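Local coordinates for protein threonine synthase (Brucella melitensis bv. 1, PDB 4F4F) that probably catalyses the pyridoxal-phosphate-dependent conversion of O-phospho-L-homoserine and water into L-threonine and phosphate, the last step of threonine biosynthesis, at residues I48-R52 and L244-D250; V59-L64 and V236-T241; L96-D100 and K383-L387. The contacts are given in a common frame with arbitrary orientation. Residue numbers count along the deposited sequence, not the author numbering.

Interaction 1. Residues I48-R52 and L244-D250; sequences IRALR and LSLGAPD
A salt-bridge network of Arg49, Arg52 and Asp250, set over an apolar patch, joins the end of helix 45-49 to the loop that follows helix 236-245, tying the N-terminal region to the pyridoxal-phosphate-dependent enzyme region at a partly buried site away from the cofactor. Arg49 to Arg52 form a type I beta turn. Helix 236-245 stops in a Schellman motif at Gly247, whose phi of 112° would jam a beta carbon against the preceding carbonyl; a cis peptide precedes Pro249. The CA atoms of Ile48 and Pro249 lie 6.3 Å apart, those of Arg52 and Leu244 6.5 Å. Ile48, Leu51 and Leu244, all mt rotamers, point toward the opposite segment: Ile48 CG2 lies 3.7 Å from Leu244 CD2 and 4.0 Å from Pro249 CD, and Leu51 CB 3.7 Å from Leu244 CD1. Both arginines leave the backbone sideways with chi1 m and chi2 and chi3 t, so their ends reach the loop. They part at chi4: at 89° in Arg49 it lays one guanidinium face over Pro249 CG, while NH2 meets Asp250 OD1 at 2.8 Å and NE meets OD2 at 3.1 Å. Arg52, with chi4 at 168°, is extended; its NH2 bonds Asp250 OD2 at 2.8 Å and Gly247 O at 3.2 Å, and Ala248 O weakly at 3.2 Å. One carboxylate thus serves two arginines, and Arg49 has a second acidic partner in Glu46. A water completes the site, accepting from Arg52 NE at 2.7 Å and donating to Leu244 O at 2.8 Å and Ala248 O at 2.6 Å.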
# COMPACT_ATOMS: atom_id res chain seq x y z
N ILE A 48 24.75 4.77 -4.02
CA ILE A 48 24.12 3.65 -3.30
C ILE A 48 25.13 3.04 -2.32
O ILE A 48 24.78 2.77 -1.16
CB ILE A 48 23.51 2.59 -4.26
CG1 ILE A 48 22.40 3.22 -5.13
CG2 ILE A 48 23.02 1.38 -3.47
CD1 ILE A 48 21.94 2.32 -6.28
N ARG A 49 26.37 2.83 -2.76
CA ARG A 49 27.40 2.35 -1.83
C ARG A 49 27.50 3.25 -0.59
O ARG A 49 27.67 2.76 0.53
CB ARG A 49 28.75 2.19 -2.50
CG ARG A 49 28.80 1.00 -3.46
CD ARG A 49 30.20 0.63 -3.92
NE ARG A 49 30.10 -0.18 -5.13
CZ ARG A 49 30.07 0.32 -6.37
NH1 ARG A 49 30.22 1.63 -6.60
NH2 ARG A 49 29.93 -0.50 -7.42
N ALA A 50 27.30 4.55 -0.79
CA ALA A 50 27.37 5.52 0.31
C ALA A 50 26.26 5.33 1.36
O ALA A 50 26.39 5.80 2.46
CB ALA A 50 27.40 6.96 -0.21
N LEU A 51 25.20 4.61 1.02
CA LEU A 51 24.10 4.31 1.96
C LEU A 51 24.41 3.16 2.91
O LEU A 51 23.67 2.93 3.88
CB LEU A 51 22.83 3.99 1.17
CG LEU A 51 22.34 5.16 0.32
CD1 LEU A 51 21.10 4.76 -0.45
CD2 LEU A 51 22.16 6.43 1.13
N ARG A 52 25.51 2.43 2.65
CA ARG A 52 25.84 1.23 3.45
C ARG A 52 26.07 1.62 4.90
O ARG A 52 26.75 2.59 5.20
CB ARG A 52 27.04 0.48 2.90
CG ARG A 52 26.72 -0.29 1.62
CD ARG A 52 28.00 -0.79 0.96
NE ARG A 52 27.70 -1.70 -0.12
CZ ARG A 52 28.56 -2.13 -1.02
NH1 ARG A 52 29.83 -1.73 -0.99
NH2 ARG A 52 28.17 -2.98 -1.93
N LEU A 244 20.41 -3.24 -0.03
CA LEU A 244 21.68 -2.89 0.61
C LEU A 244 22.16 -3.99 1.55
O LEU A 244 23.36 -4.29 1.62
CB LEU A 244 21.56 -1.59 1.40
CG LEU A 244 21.49 -0.30 0.62
CD1 LEU A 244 20.98 0.86 1.53
CD2 LEU A 244 22.89 -0.02 0.00
N SER A 245 21.24 -4.66 2.24
CA SER A 245 21.64 -5.75 3.13
C SER A 245 22.30 -6.85 2.29
O SER A 245 23.24 -7.48 2.75
CB SER A 245 20.45 -6.33 3.92
OG SER A 245 19.92 -5.39 4.85
N LEU A 246 21.81 -7.07 1.07
CA LEU A 246 22.30 -8.12 0.20
C LEU A 246 23.42 -7.76 -0.76
O LEU A 246 23.87 -8.60 -1.56
CB LEU A 246 21.12 -8.78 -0.55
CG LEU A 246 19.99 -9.19 0.40
CD1 LEU A 246 18.79 -9.63 -0.43
CD2 LEU A 246 20.46 -10.25 1.38
N GLY A 247 23.92 -6.54 -0.65
CA GLY A 247 25.12 -6.16 -1.34
C GLY A 247 24.96 -5.15 -2.45
O GLY A 247 25.94 -4.87 -3.17
N ALA A 248 23.77 -4.56 -2.56
CA ALA A 248 23.59 -3.46 -3.52
C ALA A 248 24.68 -2.41 -3.37
O ALA A 248 25.08 -2.07 -2.24
CB ALA A 248 22.20 -2.83 -3.37
N PRO A 249 25.17 -1.86 -4.50
CA PRO A 249 24.74 -2.04 -5.86
C PRO A 249 25.58 -3.05 -6.62
O PRO A 249 25.44 -3.14 -7.82
CB PRO A 249 25.00 -0.66 -6.48
CG PRO A 249 26.23 -0.21 -5.82
CD PRO A 249 26.20 -0.82 -4.41
N ASP A 250 26.45 -3.77 -5.94
CA ASP A 250 27.40 -4.65 -6.61
C ASP A 250 26.80 -5.96 -7.09
O ASP A 250 27.43 -6.68 -7.86
CB ASP A 250 28.59 -4.91 -5.71
CG ASP A 250 29.41 -3.66 -5.54
OD1 ASP A 250 29.94 -3.18 -6.53
OD2 ASP A 250 29.44 -3.10 -4.45
O HOH W 1 25.41 -3.20 0.04

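Interaction 2. Residues V59-L64 and V236-T241; sequences VALAVL and VVYYFT
Two helices cross here with one knob seated in one hole, joining the N-terminal region of threonine synthase to the part that carries the cofactor. The axes of 59-64 and 236-241 approach to 9.3 Å, with 119° between their N-to-C directions, and the backbones come nearest at Ala60 and Val237, whose CA atoms are 5.5 Å apart. The knob is Val237 (chi1 t), seated among Val59, Ala60, Val63 and Leu64: its CG2 lies 3.6 Å from Leu64 CG and 3.7 Å from Ala60 CA, and its CG1 3.8 Å from Ala60 CB. Small Ala60 permits this close approach, while Leu64, an mt rotamer leaving its backbone sideways, bends its end in toward the knob. The other apolar contacts involve Val59 and Val63, both chi1 t. Val59 CG1 meets Thr241 CG2 at 3.5 Å and Phe240 CB at 4.0 Å; Val63 CG1 meets Val236 CG1 at 3.7 Å. Val236 also packs on helix 263-274, and its side chain lies about 12 Å from the bound pyridoxal phosphate. The aromatic contact is a CH-pi interaction over the face of Phe240 (chi1 -80°, chi2 83°), with Val63 CG2 3.8 Å from the ring centroid and 11° off its normal.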
# COMPACT_ATOMS: atom_id res chain seq x y z
N VAL A 59 18.32 6.00 5.39
CA VAL A 59 18.15 5.62 4.01
C VAL A 59 16.88 6.27 3.45
O VAL A 59 16.86 6.76 2.33
CB VAL A 59 18.11 4.09 3.83
CG1 VAL A 59 17.73 3.70 2.40
CG2 VAL A 59 19.47 3.48 4.19
N ALA A 60 15.83 6.25 4.25
CA ALA A 60 14.56 6.89 3.90
C ALA A 60 14.75 8.39 3.59
O ALA A 60 14.24 8.89 2.60
CB ALA A 60 13.55 6.69 5.04
N LEU A 61 15.54 9.08 4.37
CA LEU A 61 15.76 10.50 4.13
C LEU A 61 16.51 10.70 2.81
O LEU A 61 16.15 11.57 2.01
CB LEU A 61 16.49 11.13 5.30
CG LEU A 61 15.70 11.28 6.60
CD1 LEU A 61 16.63 11.60 7.74
CD2 LEU A 61 14.62 12.33 6.45
N ALA A 62 17.52 9.87 2.56
CA ALA A 62 18.27 9.94 1.31
C ALA A 62 17.37 9.67 0.11
O ALA A 62 17.41 10.44 -0.87
CB ALA A 62 19.47 8.97 1.32
N VAL A 63 16.53 8.64 0.20
CA VAL A 63 15.75 8.15 -0.96
C VAL A 63 14.53 9.03 -1.24
O VAL A 63 14.17 9.32 -2.39
CB VAL A 63 15.46 6.62 -0.71
CG1 VAL A 63 14.32 6.05 -1.53
CG2 VAL A 63 16.77 5.85 -0.93
N LEU A 64 13.88 9.50 -0.18
CA LEU A 64 12.65 10.25 -0.29
C LEU A 64 12.79 11.77 -0.46
O LEU A 64 11.92 12.39 -1.11
CB LEU A 64 11.72 9.97 0.91
CG LEU A 64 11.35 8.50 1.09
CD1 LEU A 64 10.41 8.32 2.25
CD2 LEU A 64 10.77 7.86 -0.19
N VAL A 236 9.19 2.86 -1.58
CA VAL A 236 10.46 2.80 -2.32
C VAL A 236 11.62 2.44 -1.37
O VAL A 236 12.53 1.69 -1.74
CB VAL A 236 10.73 4.13 -3.02
CG1 VAL A 236 12.10 4.09 -3.74
CG2 VAL A 236 9.63 4.47 -4.01
N VAL A 237 11.53 2.89 -0.12
CA VAL A 237 12.62 2.81 0.80
C VAL A 237 13.05 1.37 1.06
O VAL A 237 14.24 1.06 1.04
CB VAL A 237 12.31 3.54 2.12
CG1 VAL A 237 13.48 3.40 3.08
CG2 VAL A 237 12.03 5.05 1.87
N TYR A 238 12.10 0.48 1.34
CA TYR A 238 12.49 -0.84 1.80
C TYR A 238 13.10 -1.70 0.68
O TYR A 238 13.81 -2.66 0.94
CB TYR A 238 11.42 -1.56 2.58
CG TYR A 238 10.08 -1.63 1.92
CD1 TYR A 238 9.87 -2.46 0.84
CD2 TYR A 238 9.00 -0.97 2.46
CE1 TYR A 238 8.61 -2.54 0.25
CE2 TYR A 238 7.75 -1.07 1.89
CZ TYR A 238 7.57 -1.85 0.79
OH TYR A 238 6.29 -1.94 0.24
N TYR A 239 12.85 -1.31 -0.57
CA TYR A 239 13.59 -1.94 -1.67
C TYR A 239 15.08 -1.60 -1.59
O TYR A 239 15.92 -2.48 -1.66
CB TYR A 239 13.03 -1.54 -3.02
CG TYR A 239 11.68 -2.11 -3.25
CD1 TYR A 239 11.52 -3.36 -3.81
CD2 TYR A 239 10.54 -1.39 -2.92
CE1 TYR A 239 10.27 -3.88 -4.02
CE2 TYR A 239 9.28 -1.92 -3.08
CZ TYR A 239 9.17 -3.17 -3.67
OH TYR A 239 7.94 -3.69 -3.90
N PHE A 240 15.40 -0.33 -1.34
CA PHE A 240 16.77 0.05 -1.05
C PHE A 240 17.38 -0.65 0.17
O PHE A 240 18.50 -1.18 0.10
CB PHE A 240 16.90 1.57 -0.89
CG PHE A 240 16.96 2.33 -2.21
CD1 PHE A 240 15.79 2.66 -2.90
CD2 PHE A 240 18.16 2.73 -2.75
CE1 PHE A 240 15.83 3.37 -4.08
CE2 PHE A 240 18.20 3.41 -3.95
CZ PHE A 240 17.05 3.73 -4.61
N THR A 241 16.69 -0.63 1.29
CA THR A 241 17.29 -1.17 2.53
C THR A 241 17.52 -2.69 2.41
O THR A 241 18.58 -3.21 2.81
CB THR A 241 16.50 -0.78 3.78
OG1 THR A 241 15.16 -1.32 3.72
CG2 THR A 241 16.48 0.78 3.94

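Interaction 3. Residues L96-D100 and K383-L387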
# COMPACT_ATOMS: atom_id res chain seq x y z
N LEU A 96 15.04 -8.55 7.19
CA LEU A 96 15.06 -9.81 6.42
C LEU A 96 15.15 -11.03 7.35
O LEU A 96 15.83 -10.99 8.38
CB LEU A 96 16.23 -9.82 5.44
CG LEU A 96 16.20 -8.81 4.29
CD1 LEU A 96 17.60 -8.72 3.62
CD2 LEU A 96 15.12 -9.14 3.27
N VAL A 97 14.48 -12.12 6.97
CA VAL A 97 14.65 -13.43 7.58
C VAL A 97 14.96 -14.38 6.43
O VAL A 97 14.19 -14.44 5.48
CB VAL A 97 13.38 -13.86 8.35
CG1 VAL A 97 13.52 -15.32 8.84
CG2 VAL A 97 13.14 -12.91 9.52
N GLN A 98 16.11 -15.04 6.47
CA GLN A 98 16.48 -15.97 5.39
C GLN A 98 15.64 -17.22 5.45
O GLN A 98 15.51 -17.80 6.53
CB GLN A 98 17.94 -16.36 5.51
CG GLN A 98 18.45 -17.14 4.32
CD GLN A 98 19.96 -17.26 4.33
OE1 GLN A 98 20.63 -16.87 5.31
NE2 GLN A 98 20.52 -17.78 3.24
N THR A 99 15.13 -17.68 4.30
CA THR A 99 14.28 -18.90 4.26
C THR A 99 14.83 -20.06 3.40
O THR A 99 14.32 -21.16 3.46
CB THR A 99 12.84 -18.56 3.80
OG1 THR A 99 12.89 -17.73 2.63
CG2 THR A 99 12.08 -17.82 4.89
N ASP A 100 15.86 -19.78 2.60
CA ASP A 100 16.57 -20.76 1.84
C ASP A 100 17.93 -20.13 1.48
O ASP A 100 18.18 -18.95 1.76
CB ASP A 100 15.77 -21.15 0.60
CG ASP A 100 16.16 -22.50 0.01
OD1 ASP A 100 17.19 -23.07 0.39
OD2 ASP A 100 15.42 -22.95 -0.86
N LYS A 383 9.76 -26.98 7.00
CA LYS A 383 11.15 -27.01 6.58
C LYS A 383 11.99 -25.97 7.30
O LYS A 383 13.14 -26.26 7.59
CB LYS A 383 11.29 -26.85 5.08
CG LYS A 383 10.64 -27.97 4.29
CD LYS A 383 11.25 -29.33 4.56
CE LYS A 383 10.62 -30.45 3.74
NZ LYS A 383 10.72 -30.19 2.27
N ASP A 384 11.44 -24.80 7.60
CA ASP A 384 12.22 -23.72 8.22
C ASP A 384 11.83 -23.33 9.64
O ASP A 384 12.55 -22.57 10.27
CB ASP A 384 12.14 -22.45 7.36
CG ASP A 384 12.92 -22.54 6.07
OD1 ASP A 384 13.69 -23.52 5.85
OD2 ASP A 384 12.80 -21.56 5.27
N GLY A 385 10.69 -23.77 10.14
CA GLY A 385 10.21 -23.27 11.43
C GLY A 385 9.61 -21.87 11.33
O GLY A 385 9.37 -21.24 12.34
N TYR A 386 9.37 -21.40 10.10
CA TYR A 386 8.91 -20.07 9.82
C TYR A 386 7.44 -20.01 9.40
O TYR A 386 7.01 -20.71 8.49
CB TYR A 386 9.82 -19.39 8.75
CG TYR A 386 9.51 -17.95 8.55
CD1 TYR A 386 10.01 -16.98 9.41
CD2 TYR A 386 8.67 -17.53 7.53
CE1 TYR A 386 9.70 -15.64 9.26
CE2 TYR A 386 8.33 -16.18 7.40
CZ TYR A 386 8.86 -15.25 8.26
OH TYR A 386 8.53 -13.91 8.12
N LEU A 387 6.67 -19.15 10.07
CA LEU A 387 5.23 -19.11 9.89
C LEU A 387 4.83 -17.92 9.01
O LEU A 387 5.03 -16.77 9.39
CB LEU A 387 4.55 -18.99 11.24
CG LEU A 387 3.03 -19.11 11.19
CD1 LEU A 387 2.57 -20.49 10.69
CD2 LEU A 387 2.49 -18.81 12.58
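Thr99, Tyr386 and Asp384 account for most of the 191 Å² buried between strand 96-100 and the end of helix 370-384. Thr99 is the most heavily covered: its CA lies 6.6 Å from that of Asp384, and its CB comes within 3.3 Å of Asp384 OD2, which places the carboxylate beside the threonine side chain. With chi1 near 48°, Thr99 turns its hydroxyl to a partner outside the contact, Glu103, and its methyl CG2 to Tyr386 CD2, 4.3 Å away. The strand is an edge strand of a mixed six-stranded sheet and runs antiparallel to 103-107; Thr99 and Asp100 both face Glu103 there, a classic beta bulge. Helix 370-384 ends beside this irregular edge, where Gly385 takes a positive phi of 77° and the chain extends through Tyr386. The tyrosine, at chi1 -172°, reaches back along the strand, bringing CE1 to 3.9 Å from Val97 CG1. Its ring therefore touches Val97 and Thr99, the alternate residues whose side chains meet it, and also packs on Val105 of the neighbouring strand. Farther along the same ring, the phenolic OH is hydrogen-bonded to Glu107 OE2.

Interactions 1 and 2 are neighbours, their centres 12 Å apart, and share helix 236-245: the consecutive helices 45-49 and 56-64 of the N-terminal region pack against it, one near its C-terminal end and the other nearer its start. Leu51 on Ala62 and Leu244 on Val59 make the two continuous. Along the chain, interaction 2 falls wholly between the two segments of interaction 1, whereas interaction 3 alternates with both. Its centre is 23 Å from that of interaction 1, yet Leu96 of the edge strand touches Ser245 and Leu246. Helix 236-245 thus links the N-terminal region with the six-stranded sheet, and the chain's later portion returns to that sheet's edge in interaction 3.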